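PDB 3TEF: Iron(III) ABC transporter, periplasmic iron-compound-binding protein from Vibrio cholerae, which probably binds ferric catecholate siderophores in the periplasm and hands them to an ABC transporter for iron import. Local coordinates for residues 113-116 and 117-120; 266-269 and 270-273. All coordinates share one frame; numbering follows the deposited sequence.

Contact 1 (113-116 and 117-120); sequences YWES and TQQQ
Y113 O, in the first turn of helix 113-128, takes two bonds from T117: the backbone N at 2.8 Å, as expected of an alpha-helical i to i+4 pair, and OG1 at 2.7 Å. The hydroxyl approaches from above the carbonyl plane, 40° out of it. With OG1 beside its own backbone N, T117 also sets that oxygen over the centre of the Y113 ring, 3.3 Å above its plane; OG1 is hydrogen-bonded to S265 as well.

One residue on, Q118 lies across the W114 indole at about a right angle. Its methylene CG stands 3.6 Å from the centroid of the six-membered ring and only 11° off the normal, a CH-pi contact. An extended chain beyond CG carries NE2 above the same face, offset toward the rim, with the amide plane turned 41° from the indole. From there NE2 makes a weak bond to W114 O, the same carbonyl that accepts the backbone bond from Q118 N. NE2 also comes within 3.0 Å of W114 NE1, but both are donors and do not bond; NE1 donates instead to D142 of helix 131-154. Further out, E115 and Q118 run side by side in the same direction; Q118 OE1 also bonds R122, and one water donates to both E115 OE1 and Q118 OE1, at 3.1 Å each.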
loop_
_atom_site.group_PDB
_atom_site.type_symbol
_atom_site.label_atom_id
_atom_site.label_comp_id
_atom_site.label_asym_id
_atom_site.label_seq_id
_atom_site.Cartn_x
_atom_site.Cartn_y
_atom_site.Cartn_z
ATOM N N TYR A 113 6.876 -3.257 -6.396
ATOM C CA TYR A 113 6.313 -3.279 -5.047
ATOM C C TYR A 113 7.064 -4.190 -4.064
ATOM O O TYR A 113 7.454 -3.754 -2.978
ATOM C CB TYR A 113 4.836 -3.679 -5.078
ATOM C CG TYR A 113 4.254 -3.773 -3.687
ATOM C CD1 TYR A 113 3.797 -2.628 -3.029
ATOM C CD2 TYR A 113 4.176 -4.998 -3.021
ATOM C CE1 TYR A 113 3.279 -2.698 -1.752
ATOM C CE2 TYR A 113 3.652 -5.082 -1.736
ATOM C CZ TYR A 113 3.208 -3.924 -1.112
ATOM O OH TYR A 113 2.706 -3.968 0.155
ATOM N N TRP A 114 7.260 -5.452 -4.424
ATOM C CA TRP A 114 7.818 -6.395 -3.448
ATOM C C TRP A 114 9.304 -6.168 -3.147
ATOM O O TRP A 114 9.714 -6.179 -1.983
ATOM C CB TRP A 114 7.502 -7.857 -3.819
ATOM C CG TRP A 114 8.050 -8.890 -2.852
ATOM C CD1 TRP A 114 8.761 -10.019 -3.182
ATOM C CD2 TRP A 114 7.949 -8.890 -1.419
ATOM N NE1 TRP A 114 9.105 -10.708 -2.048
ATOM C CE2 TRP A 114 8.616 -10.041 -0.948
ATOM C CE3 TRP A 114 7.355 -8.029 -0.481
ATOM C CZ2 TRP A 114 8.706 -10.365 0.411
ATOM C CZ3 TRP A 114 7.449 -8.343 0.874
ATOM C CH2 TRP A 114 8.125 -9.503 1.306
ATOM N N GLU A 115 10.108 -5.925 -4.179
ATOM C CA GLU A 115 11.520 -5.629 -3.939
ATOM C C GLU A 115 11.664 -4.393 -3.057
ATOM O O GLU A 115 12.456 -4.389 -2.119
ATOM C CB GLU A 115 12.295 -5.452 -5.250
ATOM C CG GLU A 115 12.252 -6.661 -6.178
ATOM C CD GLU A 115 13.140 -7.801 -5.717
ATOM O OE1 GLU A 115 13.613 -7.760 -4.558
ATOM O OE2 GLU A 115 13.371 -8.738 -6.519
ATOM N N SER A 116 10.882 -3.353 -3.332
ATOM C CA SER A 116 10.987 -2.141 -2.531
ATOM C C SER A 116 10.402 -2.305 -1.132
ATOM O O SER A 116 10.957 -1.789 -0.167
ATOM C CB SER A 116 10.395 -0.913 -3.252
ATOM O OG SER A 116 9.004 -1.051 -3.457
ATOM N N THR A 117 9.309 -3.054 -1.016
ATOM C CA THR A 117 8.689 -3.298 0.281
ATOM C C THR A 117 9.629 -4.076 1.220
ATOM O O THR A 117 9.739 -3.762 2.400
ATOM C CB THR A 117 7.338 -4.015 0.108
ATOM O OG1 THR A 117 6.415 -3.129 -0.542
ATOM C CG2 THR A 117 6.764 -4.454 1.468
ATOM N N GLN A 118 10.320 -5.077 0.684
ATOM C CA GLN A 118 11.359 -5.777 1.446
ATOM C C GLN A 118 12.362 -4.832 2.071
ATOM O O GLN A 118 12.744 -4.993 3.231
ATOM C CB GLN A 118 12.141 -6.726 0.540
ATOM C CG GLN A 118 11.380 -7.959 0.152
ATOM C CD GLN A 118 12.186 -8.794 -0.825
ATOM O OE1 GLN A 118 13.315 -9.194 -0.532
ATOM N NE2 GLN A 118 11.630 -9.022 -2.008
ATOM N N GLN A 119 12.832 -3.861 1.287
ATOM C CA GLN A 119 13.769 -2.891 1.818
ATOM C C GLN A 119 13.134 -2.041 2.907
ATOM O O GLN A 119 13.810 -1.679 3.861
ATOM C CB GLN A 119 14.354 -1.999 0.714
ATOM C CG GLN A 119 15.522 -1.156 1.192
ATOM C CD GLN A 119 16.605 -1.995 1.849
ATOM O OE1 GLN A 119 17.093 -2.965 1.262
ATOM N NE2 GLN A 119 16.966 -1.649 3.078
ATOM N N GLN A 120 11.841 -1.722 2.775
ATOM C CA GLN A 120 11.193 -0.912 3.802
ATOM C C GLN A 120 11.155 -1.693 5.116
ATOM O O GLN A 120 11.400 -1.123 6.191
ATOM C CB GLN A 120 9.760 -0.486 3.414
ATOM C CG GLN A 120 9.608 0.155 2.033
ATOM C CD GLN A 120 10.644 1.250 1.766
ATOM O OE1 GLN A 120 11.555 1.076 0.950
ATOM N NE2 GLN A 120 10.500 2.373 2.441
HETATM O O HOH W 1 15.682 -8.412 -2.336
#

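Contact 2 (266-269 and 270-273); sequences GVKA and TEQM
Four successive i to i+4 backbone bonds, T270 to G266, E271 to V267, Q272 to K268 and M273 to A269, define the first turns of helix 267-279, with G266 at the N-cap position. The amides of K268 and A269, near this N-terminus, are hydrogen-bonded to the D31 carboxylate of helix 27-35.

T270 bends its hydroxyl back to G266: OG1 lies 2.7 Å from G266 O and nearly in line with the C=O bond, at a C=O...OG1 angle of 166°. The T270 amide meets this same oxygen from well above the carbonyl plane, 48° out of it, so two donors of one residue grip G266 O from distinct directions. Because OG1 sits beside its backbone N (chi1 -61°), it can reach back along the helix to that carbonyl.

On another side of the helix, K268 and E271 lie alongside each other and point the same way, aliphatic CD of the lysine against OE1 of the glutamate at 3.8 Å. Their charged atoms, NZ and OE1, are 4.5 Å apart, too far for a salt bridge, although the opposite charges should still attract weakly. The other carboxylate oxygen, OE2, is salt-bridged to K137. A single water closes the gap, accepting from K268 NZ and donating to E271 OE1 at 2.7 Å each.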
loop_
_atom_site.group_PDB
_atom_site.type_symbol
_atom_site.label_atom_id
_atom_site.label_comp_id
_atom_site.label_asym_id
_atom_site.label_seq_id
_atom_site.Cartn_x
_atom_site.Cartn_y
_atom_site.Cartn_z
ATOM N N GLY A 266 2.458 -2.241 4.094
ATOM C CA GLY A 266 2.216 -2.807 5.403
ATOM C C GLY A 266 2.526 -4.292 5.410
ATOM O O GLY A 266 2.523 -4.941 4.360
ATOM N N VAL A 267 2.795 -4.832 6.592
ATOM C CA VAL A 267 2.935 -6.286 6.736
ATOM C C VAL A 267 1.595 -7.009 6.529
ATOM O O VAL A 267 1.473 -7.875 5.649
ATOM C CB VAL A 267 3.604 -6.653 8.075
ATOM C CG1 VAL A 267 3.541 -8.165 8.340
ATOM C CG2 VAL A 267 5.050 -6.126 8.101
ATOM N N LYS A 268 0.584 -6.631 7.305
ATOM C CA LYS A 268 -0.740 -7.234 7.157
ATOM C C LYS A 268 -1.288 -6.928 5.771
ATOM O O LYS A 268 -1.941 -7.764 5.151
ATOM C CB LYS A 268 -1.714 -6.712 8.215
ATOM C CG LYS A 268 -1.247 -6.900 9.648
ATOM C CD LYS A 268 -0.951 -8.340 9.947
ATOM C CE LYS A 268 -0.693 -8.550 11.432
ATOM N NZ LYS A 268 -0.838 -9.988 11.807
ATOM N N ALA A 269 -0.993 -5.725 5.274
ATOM C CA ALA A 269 -1.458 -5.328 3.959
ATOM C C ALA A 269 -0.915 -6.255 2.887
ATOM O O ALA A 269 -1.655 -6.720 2.016
ATOM C CB ALA A 269 -1.050 -3.867 3.671
ATOM N N THR A 270 0.378 -6.546 2.973
ATOM C CA THR A 270 1.031 -7.369 1.971
ATOM C C THR A 270 0.522 -8.798 2.063
ATOM O O THR A 270 0.308 -9.448 1.050
ATOM C CB THR A 270 2.558 -7.311 2.104
ATOM O OG1 THR A 270 2.987 -5.958 1.919
ATOM C CG2 THR A 270 3.206 -8.196 1.051
ATOM N N GLU A 271 0.296 -9.268 3.281
ATOM C CA GLU A 271 -0.310 -10.587 3.455
ATOM C C GLU A 271 -1.704 -10.668 2.851
ATOM O O GLU A 271 -2.069 -11.683 2.239
ATOM C CB GLU A 271 -0.292 -10.985 4.923
ATOM C CG GLU A 271 1.131 -11.258 5.361
ATOM C CD GLU A 271 1.261 -11.516 6.834
ATOM O OE1 GLU A 271 0.394 -11.057 7.607
ATOM O OE2 GLU A 271 2.240 -12.182 7.221
ATOM N N GLN A 272 -2.467 -9.585 2.980
ATOM C CA GLN A 272 -3.774 -9.502 2.340
ATOM C C GLN A 272 -3.695 -9.449 0.812
ATOM O O GLN A 272 -4.525 -10.052 0.128
ATOM C CB GLN A 272 -4.576 -8.311 2.875
ATOM C CG GLN A 272 -6.002 -8.235 2.349
ATOM C CD GLN A 272 -6.867 -9.373 2.853
ATOM O OE1 GLN A 272 -6.979 -9.582 4.059
ATOM N NE2 GLN A 272 -7.456 -10.131 1.931
ATOM N N MET A 273 -2.722 -8.708 0.274
ATOM C CA MET A 273 -2.523 -8.698 -1.172
ATOM C C MET A 273 -2.299 -10.116 -1.682
ATOM O O MET A 273 -2.860 -10.511 -2.699
ATOM C CB MET A 273 -1.328 -7.819 -1.555
ATOM C CG MET A 273 -1.529 -6.335 -1.217
ATOM S SD MET A 273 -0.004 -5.394 -1.342
ATOM C CE MET A 273 0.373 -5.622 -3.085
HETATM O O HOH W 2 1.021 -11.068 10.245
#

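How the contacts relate
Contact 1 and contact 2 are opening turns of two helices, 113-128 and 267-279, that pack against each other, with the contact centres about 12 Å apart. Each has a threonine bonded back to the carbonyl four residues earlier, and the two turns are joined by a probable hydrogen bond of 2.7 Å between Y113 OH and T270 OG1. Beside it, M273 SD packs 3.4 Å from Y113 OH, and W114 CZ3 lies 4.2 Å from T270 CG2. Thus T270 OG1 connects the tyrosine of 113-116 to the G266 carbonyl of 266-269. Together the two contacts tie helix 113-128 to helix 267-279 in this periplasmic-binding-protein fold.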